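Local coordinates for benzyl alcohol dehydrogenase (PDB 1F8F), which catalyses the NAD-dependent oxidation of benzyl alcohol, probably to benzaldehyde, as a zinc-containing medium-chain alcohol dehydrogenase, at residues L63-I71 with I165-G174; D32-G42 with S144-E153. All coordinates share one frame; numbering follows the deposited sequence.

Contact 1: residues L63-I71 with I165-G174; sequences LGHEGSGII and IELLGPLGCG. With ZN (zinc ion), chain B.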
loop_
_atom_site.group_PDB
_atom_site.type_symbol
_atom_site.label_atom_id
_atom_site.label_comp_id
_atom_site.label_asym_id
_atom_site.label_seq_id
_atom_site.Cartn_x
_atom_site.Cartn_y
_atom_site.Cartn_z
ATOM N N LEU A 63 -5.025 -32.530 -22.312
ATOM C CA LEU A 63 -4.382 -31.345 -21.776
ATOM C C LEU A 63 -4.629 -30.066 -22.566
ATOM O O LEU A 63 -5.662 -29.958 -23.172
ATOM C CB LEU A 63 -2.886 -31.616 -21.558
ATOM C CG LEU A 63 -2.626 -32.977 -20.897
ATOM C CD1 LEU A 63 -1.132 -33.241 -20.808
ATOM C CD2 LEU A 63 -3.272 -33.038 -19.498
ATOM N N GLY A 64 -3.696 -29.109 -22.668
ATOM C CA GLY A 64 -3.958 -27.839 -23.353
ATOM C C GLY A 64 -4.590 -26.901 -22.309
ATOM O O GLY A 64 -5.529 -27.276 -21.616
ATOM N N HIS A 65 -4.031 -25.706 -22.124
ATOM C CA HIS A 65 -4.564 -24.825 -21.098
ATOM C C HIS A 65 -4.419 -23.372 -21.556
ATOM O O HIS A 65 -4.420 -22.474 -20.728
ATOM C CB HIS A 65 -3.986 -25.079 -19.724
ATOM C CG HIS A 65 -2.546 -24.757 -19.517
ATOM N ND1 HIS A 65 -1.560 -25.637 -19.930
ATOM C CD2 HIS A 65 -1.930 -23.715 -18.923
ATOM C CE1 HIS A 65 -0.362 -25.143 -19.619
ATOM N NE2 HIS A 65 -0.556 -23.965 -19.014
ATOM N N GLU A 66 -4.149 -23.240 -22.863
ATOM C CA GLU A 66 -4.061 -21.863 -23.390
ATOM C C GLU A 66 -4.995 -21.639 -24.574
ATOM O O GLU A 66 -4.597 -21.112 -25.624
ATOM C CB GLU A 66 -2.619 -21.488 -23.704
ATOM C CG GLU A 66 -1.677 -21.420 -22.485
ATOM C CD GLU A 66 -0.277 -20.973 -22.850
ATOM O OE1 GLU A 66 0.192 -21.008 -23.993
ATOM O OE2 GLU A 66 0.462 -20.495 -21.957
ATOM N N GLY A 67 -6.302 -21.898 -24.465
ATOM C CA GLY A 67 -7.224 -21.855 -25.583
ATOM C C GLY A 67 -7.865 -20.551 -25.917
ATOM O O GLY A 67 -7.961 -19.666 -25.067
ATOM N N SER A 68 -8.262 -20.398 -27.168
ATOM C CA SER A 68 -9.025 -19.263 -27.640
ATOM C C SER A 68 -10.018 -19.855 -28.669
ATOM O O SER A 68 -9.699 -20.911 -29.275
ATOM C CB SER A 68 -8.199 -18.132 -28.157
ATOM O OG SER A 68 -7.378 -18.406 -29.265
ATOM N N GLY A 69 -11.184 -19.227 -28.772
ATOM C CA GLY A 69 -12.227 -19.754 -29.631
ATOM C C GLY A 69 -13.441 -18.816 -29.703
ATOM O O GLY A 69 -13.376 -17.615 -29.505
ATOM N N ILE A 70 -14.575 -19.385 -30.076
ATOM C CA ILE A 70 -15.853 -18.713 -30.311
ATOM C C ILE A 70 -16.956 -19.435 -29.533
ATOM O O ILE A 70 -17.066 -20.668 -29.505
ATOM C CB ILE A 70 -16.266 -18.791 -31.805
ATOM C CG1 ILE A 70 -15.151 -18.279 -32.730
ATOM C CG2 ILE A 70 -17.524 -18.000 -32.140
ATOM C CD1 ILE A 70 -15.388 -18.520 -34.199
ATOM N N ILE A 71 -17.755 -18.644 -28.835
ATOM C CA ILE A 71 -18.857 -19.291 -28.096
ATOM C C ILE A 71 -19.932 -19.808 -29.054
ATOM O O ILE A 71 -20.528 -19.068 -29.798
ATOM C CB ILE A 71 -19.472 -18.374 -27.049
ATOM C CG1 ILE A 71 -18.454 -18.037 -25.934
ATOM C CG2 ILE A 71 -20.680 -19.076 -26.425
ATOM C CD1 ILE A 71 -18.883 -16.883 -25.068
ATOM N N ILE A 165 -8.287 -14.145 -33.575
ATOM C CA ILE A 165 -8.467 -14.857 -32.310
ATOM C C ILE A 165 -7.460 -15.962 -32.060
ATOM O O ILE A 165 -7.217 -16.479 -30.946
ATOM C CB ILE A 165 -9.916 -15.384 -32.198
ATOM C CG1 ILE A 165 -10.272 -16.076 -30.864
ATOM C CG2 ILE A 165 -10.223 -16.346 -33.341
ATOM C CD1 ILE A 165 -10.115 -15.158 -29.684
ATOM N N GLU A 166 -6.717 -16.434 -33.072
ATOM C CA GLU A 166 -5.771 -17.540 -32.923
ATOM C C GLU A 166 -4.500 -17.234 -32.130
ATOM O O GLU A 166 -3.908 -18.050 -31.452
ATOM C CB GLU A 166 -5.383 -18.157 -34.271
ATOM C CG GLU A 166 -4.725 -17.168 -35.212
ATOM C CD GLU A 166 -5.669 -16.550 -36.201
ATOM O OE1 GLU A 166 -6.843 -16.165 -35.866
ATOM O OE2 GLU A 166 -5.268 -16.373 -37.382
ATOM N N LEU A 167 -4.144 -15.954 -32.147
ATOM C CA LEU A 167 -3.019 -15.392 -31.413
ATOM C C LEU A 167 -3.219 -15.132 -29.931
ATOM O O LEU A 167 -2.206 -14.954 -29.235
ATOM C CB LEU A 167 -2.812 -14.068 -32.165
ATOM C CG LEU A 167 -1.543 -13.271 -32.168
ATOM C CD1 LEU A 167 -0.281 -14.110 -32.324
ATOM C CD2 LEU A 167 -1.573 -12.233 -33.301
ATOM N N LEU A 168 -4.438 -15.089 -29.364
ATOM C CA LEU A 168 -4.646 -14.757 -27.937
ATOM C C LEU A 168 -4.744 -15.791 -26.861
ATOM O O LEU A 168 -4.602 -15.492 -25.646
ATOM C CB LEU A 168 -5.943 -13.927 -27.810
ATOM C CG LEU A 168 -5.983 -12.682 -28.706
ATOM C CD1 LEU A 168 -7.289 -11.972 -28.419
ATOM C CD2 LEU A 168 -4.804 -11.721 -28.469
ATOM N N GLY A 169 -4.882 -17.095 -27.172
ATOM C CA GLY A 169 -4.860 -18.152 -26.172
ATOM C C GLY A 169 -3.791 -18.021 -25.105
ATOM O O GLY A 169 -3.993 -18.202 -23.874
ATOM N N PRO A 170 -2.528 -17.844 -25.489
ATOM C CA PRO A 170 -1.394 -17.771 -24.569
ATOM C C PRO A 170 -1.531 -16.728 -23.490
ATOM O O PRO A 170 -0.960 -16.812 -22.393
ATOM C CB PRO A 170 -0.210 -17.468 -25.511
ATOM C CG PRO A 170 -0.627 -18.180 -26.785
ATOM C CD PRO A 170 -2.084 -17.770 -26.913
ATOM N N LEU A 171 -2.388 -15.716 -23.666
ATOM C CA LEU A 171 -2.677 -14.725 -22.652
ATOM C C LEU A 171 -3.354 -15.403 -21.467
ATOM O O LEU A 171 -3.303 -14.872 -20.353
ATOM C CB LEU A 171 -3.521 -13.539 -23.140
ATOM C CG LEU A 171 -2.947 -12.616 -24.230
ATOM C CD1 LEU A 171 -4.027 -11.667 -24.748
ATOM C CD2 LEU A 171 -1.823 -11.804 -23.703
ATOM N N GLY A 172 -4.058 -16.524 -21.627
ATOM C CA GLY A 172 -4.690 -17.184 -20.442
ATOM C C GLY A 172 -3.698 -17.871 -19.494
ATOM O O GLY A 172 -4.123 -18.489 -18.496
ATOM N N CYS A 173 -2.387 -17.879 -19.770
ATOM C CA CYS A 173 -1.403 -18.458 -18.912
ATOM C C CYS A 173 -0.023 -17.796 -18.982
ATOM O O CYS A 173 0.284 -16.967 -18.124
ATOM C CB CYS A 173 -1.113 -19.959 -19.097
ATOM S SG CYS A 173 -0.009 -20.634 -17.808
ATOM N N GLY A 174 0.872 -18.265 -19.861
ATOM C CA GLY A 174 2.249 -17.730 -19.830
ATOM C C GLY A 174 2.460 -16.224 -19.984
ATOM O O GLY A 174 3.366 -15.664 -19.317
HETATM ZN ZN ZN B . 0.959 -22.521 -18.235
HETATM O O HOH W 1 -4.850 -21.314 -17.854
HETATM O O HOH W 2 -4.776 -19.239 -29.145
#
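Strand residues of 63-71 lie against the turns of 165-174, and the two backbones come nearest at G67 and G169, whose CA atoms are 4.4 Å apart. The pairing belongs to the GroES-like catalytic domain of a zinc alcohol dehydrogenase, and illustrates how ligands distant in sequence reach one metal. H65 gives NE2 and C173 gives SG to the zinc ion, each at 2.2 Å, and C44 is a further protein ligand. The sulfur lies at the edge of the imidazole, 3.6 Å from H65 NE2; SG is anti to the backbone N of C173 (chi1 -172°), turned toward the metal. E66 packs against both ligands: CG lies over one face of the H65 ring, near its rim, and the extended chain carries the carboxylate past C173 CB to the start of helix 174-186. There G174 N donates to E66 OE2 at 3.1 Å, almost straight at 169°, on the anti side and 29° out of the carboxylate plane. The E66 side chain crosses P170 at about a right angle, and OE1 forms a salt bridge with K365, so both oxygens of this buried acid are engaged. G169, lacking a side chain, lets the chains close in: its CA lies 3.0 Å from E66 O in a CA-H...O contact. At the other end I165 lays CG1 and CD1 along S68 and G69. S68 OG lies 2.6 Å from I165 O in a hydrogen bond, and A40 O is a second carbonyl partner. A water that donates to S68 OG and E166 O accepts from G169 N at 2.9 Å.

Contact 2: residues D32-G42 with S144-E153; sequences DEVLVKVVATG and SFATYALSRE. With SO4 (sulfate ion), chain D.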
loop_
_atom_site.group_PDB
_atom_site.type_symbol
_atom_site.label_atom_id
_atom_site.label_comp_id
_atom_site.label_asym_id
_atom_site.label_seq_id
_atom_site.Cartn_x
_atom_site.Cartn_y
_atom_site.Cartn_z
ATOM N N ASP A 32 -23.721 -22.410 -15.189
ATOM C CA ASP A 32 -22.956 -21.278 -15.718
ATOM C C ASP A 32 -21.767 -21.678 -16.596
ATOM O O ASP A 32 -20.859 -20.879 -16.977
ATOM C CB ASP A 32 -22.678 -20.329 -14.576
ATOM C CG ASP A 32 -21.573 -20.672 -13.605
ATOM O OD1 ASP A 32 -21.057 -21.793 -13.577
ATOM O OD2 ASP A 32 -21.154 -19.749 -12.845
ATOM N N GLU A 33 -21.812 -22.916 -17.105
ATOM C CA GLU A 33 -20.849 -23.458 -18.046
ATOM C C GLU A 33 -20.966 -22.871 -19.456
ATOM O O GLU A 33 -21.985 -22.279 -19.775
ATOM C CB GLU A 33 -20.978 -24.969 -18.190
ATOM C CG GLU A 33 -20.952 -25.703 -16.868
ATOM C CD GLU A 33 -21.242 -27.180 -17.083
ATOM O OE1 GLU A 33 -22.009 -27.457 -18.030
ATOM O OE2 GLU A 33 -20.721 -28.018 -16.322
ATOM N N VAL A 34 -19.877 -22.931 -20.223
ATOM C CA VAL A 34 -19.808 -22.403 -21.583
ATOM C C VAL A 34 -19.241 -23.391 -22.618
ATOM O O VAL A 34 -18.261 -24.046 -22.273
ATOM C CB VAL A 34 -18.899 -21.186 -21.726
ATOM C CG1 VAL A 34 -19.444 -20.238 -22.780
ATOM C CG2 VAL A 34 -18.649 -20.461 -20.427
ATOM N N LEU A 35 -19.840 -23.548 -23.813
ATOM C CA LEU A 35 -19.383 -24.458 -24.857
ATOM C C LEU A 35 -18.602 -23.662 -25.904
ATOM O O LEU A 35 -19.211 -22.759 -26.505
ATOM C CB LEU A 35 -20.480 -25.129 -25.708
ATOM C CG LEU A 35 -19.945 -26.290 -26.576
ATOM C CD1 LEU A 35 -19.331 -27.380 -25.716
ATOM C CD2 LEU A 35 -21.067 -26.841 -27.436
ATOM N N VAL A 36 -17.307 -23.970 -26.041
ATOM C CA VAL A 36 -16.506 -23.094 -26.921
ATOM C C VAL A 36 -16.002 -23.765 -28.196
ATOM O O VAL A 36 -15.427 -24.854 -28.076
ATOM C CB VAL A 36 -15.233 -22.632 -26.144
ATOM C CG1 VAL A 36 -14.351 -21.721 -26.974
ATOM C CG2 VAL A 36 -15.623 -21.848 -24.891
ATOM N N LYS A 37 -16.057 -23.098 -29.331
ATOM C CA LYS A 37 -15.470 -23.750 -30.546
ATOM C C LYS A 37 -14.001 -23.267 -30.595
ATOM O O LYS A 37 -13.823 -22.064 -30.786
ATOM C CB LYS A 37 -16.224 -23.429 -31.827
ATOM C CG LYS A 37 -15.412 -23.513 -33.102
ATOM C CD LYS A 37 -16.066 -23.495 -34.436
ATOM C CE LYS A 37 -15.944 -22.224 -35.243
ATOM N NZ LYS A 37 -15.709 -22.543 -36.713
ATOM N N VAL A 38 -13.023 -24.143 -30.363
ATOM C CA VAL A 38 -11.632 -23.698 -30.330
ATOM C C VAL A 38 -10.974 -23.353 -31.678
ATOM O O VAL A 38 -10.899 -24.194 -32.585
ATOM C CB VAL A 38 -10.836 -24.786 -29.598
ATOM C CG1 VAL A 38 -9.337 -24.490 -29.492
ATOM C CG2 VAL A 38 -11.415 -25.079 -28.207
ATOM N N VAL A 39 -10.391 -22.164 -31.815
ATOM C CA VAL A 39 -9.657 -21.761 -33.015
ATOM C C VAL A 39 -8.192 -22.172 -32.891
ATOM O O VAL A 39 -7.643 -22.849 -33.780
ATOM C CB VAL A 39 -9.821 -20.267 -33.307
ATOM C CG1 VAL A 39 -8.971 -19.742 -34.462
ATOM C CG2 VAL A 39 -11.288 -19.921 -33.632
ATOM N N ALA A 40 -7.562 -21.894 -31.709
ATOM C CA ALA A 40 -6.183 -22.285 -31.458
ATOM C C ALA A 40 -5.814 -22.243 -29.969
ATOM O O ALA A 40 -6.417 -21.538 -29.176
ATOM C CB ALA A 40 -5.221 -21.419 -32.302
ATOM N N THR A 41 -4.817 -23.050 -29.581
ATOM C CA THR A 41 -4.460 -23.209 -28.190
ATOM C C THR A 41 -2.947 -23.151 -27.992
ATOM O O THR A 41 -2.259 -23.964 -28.604
ATOM C CB THR A 41 -4.881 -24.578 -27.637
ATOM O OG1 THR A 41 -6.296 -24.728 -27.770
ATOM C CG2 THR A 41 -4.594 -24.774 -26.142
ATOM N N GLY A 42 -2.490 -22.254 -27.122
ATOM C CA GLY A 42 -1.052 -22.188 -26.865
ATOM C C GLY A 42 -0.474 -23.395 -26.164
ATOM O O GLY A 42 -1.199 -24.124 -25.482
ATOM N N SER A 144 -8.082 -27.752 -23.360
ATOM C CA SER A 144 -8.276 -27.212 -24.704
ATOM C C SER A 144 -7.436 -27.751 -25.849
ATOM O O SER A 144 -7.550 -27.146 -26.952
ATOM C CB SER A 144 -8.267 -25.673 -24.593
ATOM O OG SER A 144 -7.030 -25.310 -24.023
ATOM N N PHE A 145 -6.769 -28.918 -25.780
ATOM C CA PHE A 145 -6.190 -29.408 -27.074
ATOM C C PHE A 145 -7.309 -30.181 -27.803
ATOM O O PHE A 145 -7.196 -31.385 -27.986
ATOM C CB PHE A 145 -4.906 -30.184 -27.016
ATOM C CG PHE A 145 -3.681 -29.467 -26.519
ATOM C CD1 PHE A 145 -3.369 -28.197 -26.925
ATOM C CD2 PHE A 145 -2.812 -30.060 -25.617
ATOM C CE1 PHE A 145 -2.248 -27.512 -26.494
ATOM C CE2 PHE A 145 -1.664 -29.438 -25.175
ATOM C CZ PHE A 145 -1.391 -28.152 -25.609
ATOM N N ALA A 146 -8.409 -29.539 -28.178
ATOM C CA ALA A 146 -9.525 -30.043 -28.894
ATOM C C ALA A 146 -10.347 -29.004 -29.664
ATOM O O ALA A 146 -10.373 -27.806 -29.467
ATOM C CB ALA A 146 -10.548 -30.784 -28.026
ATOM N N THR A 147 -11.144 -29.580 -30.604
ATOM C CA THR A 147 -11.995 -28.763 -31.431
ATOM C C THR A 147 -13.076 -28.175 -30.543
ATOM O O THR A 147 -13.701 -27.235 -31.020
ATOM C CB THR A 147 -12.657 -29.507 -32.623
ATOM O OG1 THR A 147 -13.369 -30.657 -32.137
ATOM C CG2 THR A 147 -11.647 -29.971 -33.669
ATOM N N TYR A 148 -13.484 -28.778 -29.439
ATOM C CA TYR A 148 -14.526 -28.177 -28.615
ATOM C C TYR A 148 -14.106 -28.240 -27.147
ATOM O O TYR A 148 -13.457 -29.192 -26.726
ATOM C CB TYR A 148 -15.901 -28.845 -28.836
ATOM C CG TYR A 148 -16.580 -28.215 -30.049
ATOM C CD1 TYR A 148 -16.382 -28.673 -31.367
ATOM C CD2 TYR A 148 -17.447 -27.155 -29.851
ATOM C CE1 TYR A 148 -17.024 -28.039 -32.408
ATOM C CE2 TYR A 148 -18.086 -26.539 -30.890
ATOM C CZ TYR A 148 -17.865 -26.984 -32.184
ATOM O OH TYR A 148 -18.531 -26.304 -33.190
ATOM N N ALA A 149 -14.409 -27.157 -26.402
ATOM C CA ALA A 149 -14.083 -27.115 -25.001
ATOM C C ALA A 149 -15.252 -26.595 -24.159
ATOM O O ALA A 149 -15.994 -25.677 -24.544
ATOM C CB ALA A 149 -12.889 -26.168 -24.748
ATOM N N LEU A 150 -15.342 -27.158 -22.956
ATOM C CA LEU A 150 -16.315 -26.656 -21.996
ATOM C C LEU A 150 -15.591 -25.908 -20.866
ATOM O O LEU A 150 -14.758 -26.484 -20.145
ATOM C CB LEU A 150 -17.062 -27.854 -21.414
ATOM C CG LEU A 150 -18.307 -27.514 -20.586
ATOM C CD1 LEU A 150 -19.489 -27.296 -21.508
ATOM C CD2 LEU A 150 -18.585 -28.593 -19.544
ATOM N N SER A 151 -15.958 -24.656 -20.641
ATOM C CA SER A 151 -15.313 -23.904 -19.555
ATOM C C SER A 151 -16.355 -23.379 -18.586
ATOM O O SER A 151 -17.528 -23.769 -18.734
ATOM C CB SER A 151 -14.479 -22.796 -20.223
ATOM O OG SER A 151 -15.387 -22.065 -21.069
ATOM N N ARG A 152 -16.003 -22.516 -17.644
ATOM C CA ARG A 152 -16.974 -21.878 -16.746
ATOM C C ARG A 152 -17.044 -20.394 -17.126
ATOM O O ARG A 152 -16.059 -19.863 -17.661
ATOM C CB ARG A 152 -16.626 -21.992 -15.258
ATOM C CG ARG A 152 -16.643 -23.370 -14.628
ATOM C CD ARG A 152 -17.932 -24.146 -14.908
ATOM N NE ARG A 152 -19.030 -23.635 -14.042
ATOM C CZ ARG A 152 -19.002 -23.914 -12.736
ATOM N NH1 ARG A 152 -18.043 -24.672 -12.215
ATOM N NH2 ARG A 152 -19.934 -23.452 -11.916
ATOM N N GLU A 153 -18.100 -19.686 -16.790
ATOM C CA GLU A 153 -18.262 -18.266 -17.103
ATOM C C GLU A 153 -17.123 -17.490 -16.413
ATOM O O GLU A 153 -16.649 -16.553 -17.074
ATOM C CB GLU A 153 -19.582 -17.599 -16.641
ATOM C CG GLU A 153 -19.854 -16.151 -17.032
ATOM C CD GLU A 153 -21.212 -15.630 -16.600
ATOM O OE1 GLU A 153 -21.720 -16.087 -15.539
ATOM O OE2 GLU A 153 -21.918 -14.764 -17.159
HETATM S S SO4 D . -19.231 -26.011 -8.475
HETATM O O1 SO4 D . -20.391 -26.905 -8.813
HETATM O O2 SO4 D . -18.808 -26.295 -7.061
HETATM O O3 SO4 D . -19.590 -24.577 -8.672
HETATM O O4 SO4 D . -18.103 -26.367 -9.402
HETATM O O HOH W 3 -12.501 -26.204 -33.609
#
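R152 reaches back across D32 and E33 at one end of an antiparallel pairing, in which the axes of 33-38 and 148-152 come within 4.4 Å, their N-to-C directions 151° apart. Its CB starts out away from the partner strand, and bends at chi2 and chi3 (-51° and -77°) bring the chain back. CD then lies 3.9 Å from E33 CG. Beyond it NE and NH2 grip D32 side-on, both donating to OD1, at 2.8 Å from NE and 2.6 Å from NH2, with OD1 close to the guanidinium plane. NH1 donates to O4 of a sulfate, probably from the crystallisation liquor, at 3.3 Å, NH2 adds a weak bond to O3, and S121 hydrogen-bonds the same ion. Paired backbone bonds link V34 with S151 and V36 with A149. K37 CA makes an off-centre CH-pi contact with the Y148 ring, while V38 CG2 meets A149 CB on the other side of the sheet. Past the corner at V39, T41 OG1 donates to S144 O at 2.8 Å, from above the carbonyl plane. Strand 33-42 is thus held between 148-152 and 66-74, with strand 86-89 packed against V36 and S151, and strand 5-11 touching F145 and Y148.

Contacts 1 and 2 have centres about 9 Å apart; both reach the same mixed sheet, and the zinc ligand H65 lies near the beginning of one of its strands. Strands 66-74 and 33-42 are neighbours in this sheet of the catalytic domain, and probable hydrogen bonds join the contacts directly, I70 O to K37 N at 2.6 Å and E66 O to G42 N at 2.8 Å. Along the chain the segments alternate: 32-42, 63-71, 144-153, then 165-174. Contact 2 builds the sheet, whereas contact 1 joins its strand 66-74 to the loop before helix 174-186, where C173 binds the zinc, probably the catalytic one, and touches NAD.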